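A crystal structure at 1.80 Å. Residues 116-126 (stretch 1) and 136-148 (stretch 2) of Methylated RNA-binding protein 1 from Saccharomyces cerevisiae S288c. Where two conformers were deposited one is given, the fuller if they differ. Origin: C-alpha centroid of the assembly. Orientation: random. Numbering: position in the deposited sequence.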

ATOM      1  N   SER A 116      11.735  -4.675  12.186  1.00 33.23           N
ATOM      2  CA  SER A 116      11.711  -3.223  12.430  1.00 29.29           C
ATOM      3  C   SER A 116      10.322  -2.534  12.202  1.00 26.32           C
ATOM      4  O   SER A 116      10.194  -1.344  12.450  1.00 24.55           O
ATOM      5  CB  SER A 116      12.842  -2.525  11.640  1.00 32.01           C
ATOM      6  OG  SER A 116      13.260  -3.312  10.550  1.00 31.75           O
ATOM      7  N   LEU A 117       9.291  -3.271  11.768  1.00 23.24           N
ATOM      8  CA  LEU A 117       7.895  -2.731  11.757  1.00 22.45           C
ATOM      9  C   LEU A 117       7.015  -3.101  12.970  1.00 24.81           C
ATOM     10  O   LEU A 117       5.874  -2.582  13.115  1.00 20.89           O
ATOM     11  CB  LEU A 117       7.161  -3.182  10.488  1.00 24.11           C
ATOM     12  CG  LEU A 117       7.437  -2.482   9.174  1.00 22.53           C
ATOM     13  CD1 LEU A 117       6.682  -3.232   8.072  1.00 24.78           C
ATOM     14  CD2 LEU A 117       7.063  -0.998   9.199  1.00 21.40           C
ATOM     15  N   LYS A 118       7.499  -3.999  13.827  1.00 26.27           N
ATOM     16  CA  LYS A 118       6.718  -4.434  14.999  1.00 31.85           C
ATOM     17  C   LYS A 118       6.473  -3.324  16.017  1.00 32.29           C
ATOM     18  O   LYS A 118       5.424  -3.305  16.699  1.00 35.29           O
ATOM     19  CB  LYS A 118       7.401  -5.617  15.694  1.00 37.70           C
ATOM     20  CG  LYS A 118       7.135  -6.955  15.016  1.00 41.91           C
ATOM     21  CD  LYS A 118       8.158  -8.004  15.442  1.00 42.11           C
ATOM     22  CE  LYS A 118       7.812  -9.376  14.915  1.00 41.60           C
ATOM     23  NZ  LYS A 118       8.714 -10.379  15.537  1.00 46.08           N
ATOM     24  N   ARG A 119       7.432  -2.399  16.100  1.00 33.17           N
ATOM     25  CA  ARG A 119       7.323  -1.182  16.920  1.00 28.40           C
ATOM     26  C   ARG A 119       6.036  -0.382  16.768  1.00 29.46           C
ATOM     27  O   ARG A 119       5.640   0.295  17.710  1.00 30.92           O
ATOM     28  CB  ARG A 119       8.487  -0.239  16.588  1.00 33.31           C
ATOM     29  N   PHE A 120       5.406  -0.408  15.582  1.00 26.48           N
ATOM     30  CA  PHE A 120       4.234   0.450  15.305  1.00 21.35           C
ATOM     31  C   PHE A 120       2.905  -0.151  15.673  1.00 21.67           C
ATOM     32  O   PHE A 120       2.444  -1.104  15.032  1.00 18.81           O
ATOM     33  CB  PHE A 120       4.211   0.804  13.841  1.00 22.15           C
ATOM     34  CG  PHE A 120       5.433   1.513  13.408  1.00 22.79           C
ATOM     35  CD1 PHE A 120       5.543   2.885  13.580  1.00 22.99           C
ATOM     36  CD2 PHE A 120       6.496   0.820  12.897  1.00 18.39           C
ATOM     37  CE1 PHE A 120       6.689   3.545  13.204  1.00 21.32           C
ATOM     38  CE2 PHE A 120       7.653   1.469  12.519  1.00 20.46           C
ATOM     39  CZ  PHE A 120       7.754   2.836  12.659  1.00 19.85           C
ATOM     40  N   LEU A 121       2.260   0.426  16.695  1.00 20.77           N
ATOM     41  CA  LEU A 121       1.085  -0.151  17.281  1.00 19.33           C
ATOM     42  C   LEU A 121      -0.094   0.686  16.843  1.00 19.07           C
ATOM     43  O   LEU A 121       0.014   1.922  16.779  1.00 20.08           O
ATOM     44  CB  LEU A 121       1.233  -0.190  18.820  1.00 21.38           C
ATOM     45  CG  LEU A 121       2.568  -0.809  19.241  1.00 23.75           C
ATOM     46  CD1 LEU A 121       2.733  -0.858  20.762  1.00 29.27           C
ATOM     47  CD2 LEU A 121       2.728  -2.204  18.640  1.00 24.53           C
ATOM     48  N   ILE A 122      -1.196   0.029  16.512  1.00 16.74           N
ATOM     49  CA  ILE A 122      -2.292   0.690  15.843  1.00 21.46           C
ATOM     50  C   ILE A 122      -3.528   0.811  16.743  1.00 28.68           C
ATOM     51  O   ILE A 122      -4.262  -0.152  16.932  1.00 26.31           O
ATOM     52  CB  ILE A 122      -2.681  -0.023  14.530  1.00 21.32           C
ATOM     53  CG1 ILE A 122      -1.444  -0.250  13.646  1.00 22.21           C
ATOM     54  CG2 ILE A 122      -3.761   0.776  13.790  1.00 22.16           C
ATOM     55  CD1 ILE A 122      -0.681   1.022  13.285  1.00 20.79           C
ATOM     56  N   PRO A 123      -3.789   2.025  17.255  1.00 37.32           N
ATOM     57  CA  PRO A 123      -4.833   2.173  18.258  1.00 39.36           C
ATOM     58  C   PRO A 123      -6.187   1.523  17.917  1.00 37.99           C
ATOM     59  O   PRO A 123      -6.867   1.048  18.827  1.00 35.97           O
ATOM     60  CB  PRO A 123      -4.975   3.698  18.388  1.00 38.96           C
ATOM     61  CG  PRO A 123      -3.654   4.244  18.014  1.00 38.00           C
ATOM     62  CD  PRO A 123      -3.032   3.281  17.044  1.00 40.09           C
ATOM     63  N   SER A 124      -6.550   1.466  16.637  1.00 35.90           N
ATOM     64  CA  SER A 124      -7.885   1.030  16.222  1.00 39.94           C
ATOM     65  C   SER A 124      -7.921  -0.425  15.763  1.00 44.98           C
ATOM     66  O   SER A 124      -8.951  -0.891  15.257  1.00 48.81           O
ATOM     67  CB  SER A 124      -8.403   1.904  15.081  1.00 41.82           C
ATOM     68  OG  SER A 124      -7.725   1.604  13.872  1.00 37.26           O
ATOM     69  N   ASN A 125      -6.788  -1.113  15.881  1.00 40.25           N
ATOM     70  CA  ASN A 125      -6.750  -2.566  15.803  1.00 38.69           C
ATOM     71  C   ASN A 125      -6.221  -3.028  17.154  1.00 37.94           C
ATOM     72  O   ASN A 125      -5.083  -3.505  17.287  1.00 30.82           O
ATOM     73  CB  ASN A 125      -5.873  -3.071  14.650  1.00 37.84           C
ATOM     74  CG  ASN A 125      -6.008  -4.577  14.434  1.00 38.52           C
ATOM     75  OD1 ASN A 125      -7.086  -5.150  14.636  1.00 43.07           O
ATOM     76  ND2 ASN A 125      -4.917  -5.226  14.023  1.00 39.71           N
ATOM     77  N   GLU A 126      -7.045  -2.775  18.173  1.00 38.38           N
ATOM     78  CA  GLU A 126      -6.761  -3.170  19.547  1.00 34.20           C
ATOM     79  C   GLU A 126      -5.276  -3.018  19.891  1.00 31.18           C
ATOM     80  O   GLU A 126      -4.702  -3.887  20.545  1.00 30.82           O
ATOM     81  CB  GLU A 126      -7.244  -4.625  19.765  1.00 32.56           C
ATOM     82  N   THR A 136      -7.039  -3.372   4.111  1.00 12.55           N
ATOM     83  CA  THR A 136      -7.562  -1.994   4.228  1.00 12.15           C
ATOM     84  C   THR A 136      -7.704  -1.401   5.617  1.00 12.70           C
ATOM     85  O   THR A 136      -8.419  -0.412   5.811  1.00 12.41           O
ATOM     86  CB  THR A 136      -8.851  -1.770   3.384  1.00 12.37           C
ATOM     87  OG1 THR A 136     -10.014  -2.295   4.037  1.00 13.98           O
ATOM     88  CG2 THR A 136      -8.657  -2.421   2.026  1.00 11.70           C
ATOM     89  N   GLN A 137      -6.945  -1.941   6.572  1.00 12.42           N
ATOM     90  CA  GLN A 137      -6.863  -1.375   7.894  1.00 13.46           C
ATOM     91  C   GLN A 137      -6.307   0.040   7.777  1.00 12.63           C
ATOM     92  O   GLN A 137      -5.211   0.221   7.199  1.00 10.67           O
ATOM     93  CB  GLN A 137      -5.890  -2.232   8.746  1.00 14.34           C
ATOM     94  CG  GLN A 137      -5.436  -1.602  10.036  1.00 18.58           C
ATOM     95  CD  GLN A 137      -6.581  -1.317  10.988  1.00 20.52           C
ATOM     96  OE1 GLN A 137      -6.755  -0.174  11.451  1.00 23.83           O
ATOM     97  NE2 GLN A 137      -7.353  -2.348  11.301  1.00 19.10           N
ATOM     98  N   GLU A 138      -7.027   1.019   8.316  1.00 13.43           N
ATOM     99  CA  GLU A 138      -6.511   2.419   8.311  1.00 15.43           C
ATOM    100  C   GLU A 138      -5.434   2.670   9.338  1.00 14.50           C
ATOM    101  O   GLU A 138      -5.520   2.214  10.491  1.00 14.76           O
ATOM    102  CB  GLU A 138      -7.592   3.460   8.497  1.00 16.76           C
ATOM    103  CG  GLU A 138      -7.042   4.888   8.418  1.00 16.59           C
ATOM    104  CD  GLU A 138      -8.066   5.936   8.067  1.00 19.65           C
ATOM    105  OE1 GLU A 138      -9.263   5.639   8.003  1.00 20.14           O
ATOM    106  OE2 GLU A 138      -7.660   7.083   7.820  1.00 23.09           O
ATOM    107  N   ILE A 139      -4.439   3.447   8.924  1.00 14.43           N
ATOM    108  CA  ILE A 139      -3.289   3.750   9.742  1.00 15.02           C
ATOM    109  C   ILE A 139      -3.235   5.291  10.007  1.00 15.31           C
ATOM    110  O   ILE A 139      -3.150   6.092   9.070  1.00 15.15           O
ATOM    111  CB  ILE A 139      -1.977   3.322   9.065  1.00 15.53           C
ATOM    112  CG1 ILE A 139      -1.965   1.813   8.689  1.00 16.16           C
ATOM    113  CG2 ILE A 139      -0.795   3.690   9.937  1.00 15.37           C
ATOM    114  CD1 ILE A 139      -1.963   0.826   9.844  1.00 14.48           C
ATOM    115  N   PRO A 140      -3.290   5.699  11.280  1.00 16.09           N
ATOM    116  CA  PRO A 140      -3.298   7.153  11.588  1.00 15.72           C
ATOM    117  C   PRO A 140      -2.170   7.930  10.889  1.00 14.05           C
ATOM    118  O   PRO A 140      -1.070   7.444  10.798  1.00 12.45           O
ATOM    119  CB  PRO A 140      -3.047   7.203  13.110  1.00 17.24           C
ATOM    120  CG  PRO A 140      -3.355   5.841  13.624  1.00 19.36           C
ATOM    121  CD  PRO A 140      -2.993   4.893  12.485  1.00 17.51           C
ATOM    122  N   TYR A 141      -2.442   9.168  10.486  1.00 12.39           N
ATOM    123  CA  TYR A 141      -1.485   9.965   9.732  1.00 12.16           C
ATOM    124  C   TYR A 141      -0.068   9.942  10.296  1.00 11.93           C
ATOM    125  O   TYR A 141       0.909   9.563   9.599  1.00  9.33           O
ATOM    126  CB  TYR A 141      -2.015  11.398   9.673  1.00 13.21           C
ATOM    127  CG  TYR A 141      -1.167  12.336   8.903  1.00 12.71           C
ATOM    128  CD1 TYR A 141      -1.199  12.383   7.504  1.00 12.07           C
ATOM    129  CD2 TYR A 141      -0.323  13.207   9.572  1.00 12.71           C
ATOM    130  CE1 TYR A 141      -0.390  13.292   6.800  1.00 13.16           C
ATOM    131  CE2 TYR A 141       0.468  14.116   8.892  1.00 13.12           C
ATOM    132  CZ  TYR A 141       0.446  14.167   7.517  1.00 11.86           C
ATOM    133  OH  TYR A 141       1.304  15.056   6.932  1.00 11.73           O
ATOM    134  N   SER A 142       0.050  10.299  11.573  1.00 11.86           N
ATOM    135  CA  SER A 142       1.392  10.399  12.175  0.50 10.79           C
ATOM    136  C   SER A 142       2.206   9.095  12.133  1.00 11.50           C
ATOM    137  O   SER A 142       3.426   9.155  11.861  1.00 10.85           O
ATOM    138  CB  SER A 142       1.347  11.000  13.590  0.50 10.49           C
ATOM    139  OG  SER A 142       0.553  10.240  14.467  0.50  9.28           O
ATOM    140  N   ILE A 143       1.578   7.949  12.388  1.00 11.84           N
ATOM    141  CA  ILE A 143       2.248   6.648  12.300  1.00 11.63           C
ATOM    142  C   ILE A 143       2.609   6.398  10.827  1.00 10.08           C
ATOM    143  O   ILE A 143       3.731   5.967  10.498  1.00  8.06           O
ATOM    144  CB  ILE A 143       1.341   5.456  12.751  1.00 15.11           C
ATOM    145  CG1 ILE A 143       0.697   5.667  14.142  1.00 18.42           C
ATOM    146  CG2 ILE A 143       2.125   4.149  12.740  1.00 13.87           C
ATOM    147  CD1 ILE A 143       1.673   5.945  15.208  1.00 20.84           C
ATOM    148  N   GLY A 144       1.665   6.644   9.916  1.00  8.42           N
ATOM    149  CA  GLY A 144       1.971   6.450   8.510  1.00  8.06           C
ATOM    150  C   GLY A 144       3.171   7.223   8.019  1.00  7.44           C
ATOM    151  O   GLY A 144       4.018   6.695   7.265  1.00  7.87           O
ATOM    152  N   ILE A 145       3.277   8.474   8.471  1.00  7.82           N
ATOM    153  CA  ILE A 145       4.377   9.318   8.065  1.00  8.40           C
ATOM    154  C   ILE A 145       5.677   8.720   8.580  1.00  8.58           C
ATOM    155  O   ILE A 145       6.722   8.659   7.868  1.00  8.15           O
ATOM    156  CB  ILE A 145       4.219  10.779   8.609  1.00  8.43           C
ATOM    157  CG1 ILE A 145       3.111  11.518   7.856  1.00  8.69           C
ATOM    158  CG2 ILE A 145       5.522  11.527   8.511  1.00  8.71           C
ATOM    159  CD1 ILE A 145       3.419  11.791   6.390  1.00  9.05           C
ATOM    160  N   SER A 146       5.669   8.296   9.825  1.00  9.74           N
ATOM    161  CA  SER A 146       6.918   7.710  10.380  0.70  9.75           C
ATOM    162  C   SER A 146       7.298   6.427   9.613  1.00 10.23           C
ATOM    163  O   SER A 146       8.478   6.171   9.385  1.00 10.36           O
ATOM    164  CB  SER A 146       6.788   7.451  11.883  0.70 10.87           C
ATOM    165  OG  SER A 146       5.880   6.399  12.125  0.70 11.45           O
ATOM    166  N   ILE A 147       6.318   5.623   9.185  1.00  9.89           N
ATOM    167  CA  ILE A 147       6.634   4.444   8.379  1.00 10.08           C
ATOM    168  C   ILE A 147       7.168   4.837   6.970  1.00 10.15           C
ATOM    169  O   ILE A 147       8.130   4.248   6.483  1.00  8.47           O
ATOM    170  CB  ILE A 147       5.491   3.411   8.334  1.00 10.99           C
ATOM    171  CG1 ILE A 147       5.168   2.901   9.746  1.00 11.37           C
ATOM    172  CG2 ILE A 147       5.933   2.173   7.545  1.00 11.46           C
ATOM    173  CD1 ILE A 147       3.762   2.358   9.902  1.00 12.59           C
ATOM    174  N   ILE A 148       6.573   5.842   6.326  1.00  9.72           N
ATOM    175  CA  ILE A 148       7.125   6.331   5.045  1.00  9.59           C
ATOM    176  C   ILE A 148       8.590   6.682   5.223  1.00 10.08           C
ATOM    177  O   ILE A 148       9.398   6.342   4.364  1.00  9.96           O
ATOM    178  CB  ILE A 148       6.369   7.556   4.487  1.00  9.62           C
ATOM    179  CG1 ILE A 148       4.961   7.149   4.095  1.00 10.10           C
ATOM    180  CG2 ILE A 148       7.071   8.134   3.279  1.00 10.02           C
ATOM    181  CD1 ILE A 148       4.906   6.202   2.882  1.00 10.88           C
TER
HETATM  182  O   HOH W   1      -5.943   3.187  12.755  1.00 29.18           O

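What fills the space between the helix of the second stretch and the turn that faces it? Chiefly Phe120, which closes the type I turn begun at Leu117 and points its CA-to-CB bond toward the helix. Ile147 CG1 sits 3.7 Å from the centroid of the Phe120 ring, only 4° off the ring normal, so an aliphatic bump lies almost squarely over a flat aromatic face. Ile143 CG2 comes within 3.7 Å of Phe120 CD1, one helical turn before Ile147. Ile147 covers one face, and Ile143 adds a second apolar contact to the same ring.

How does a serine fit beside that ring? Ser146 OG lies 3.2 Å from Phe120 CE1, yet its polarity is not left to the ring: Ser146 OG donates a hydrogen bond to Ile143 O at 2.7 Å, within its own helix. Small and already bonded, it fits close beside the ring.

Where do the other apolar side chains lodge? Ile122 leaves its backbone sideways, but its end reaches across, with Ile122 CD1 3.7 Å from Ile139 CD1 and 4.2 Å from Ile143 CG2. Ile122 CG2 lies 4.4 Å from Pro140 CD, so the side chain packs against the proline ring as well. Leu117 likewise starts sideways and sends CD2 to within 3.8 Å of Ile147 CG2, extending the buried apolar contact.

What joins the polar end, where no clear direct hydrogen bond crosses? A water does: it donates to Glu138 O at 2.5 Å and is hydrogen-bonded to Ser124 OG at 2.6 Å, bridging Ser124 OG and Glu138 O, which lie 4.1 Å apart. In all, 480 Å² is buried between the stretches, about three quarters of it on apolar residues.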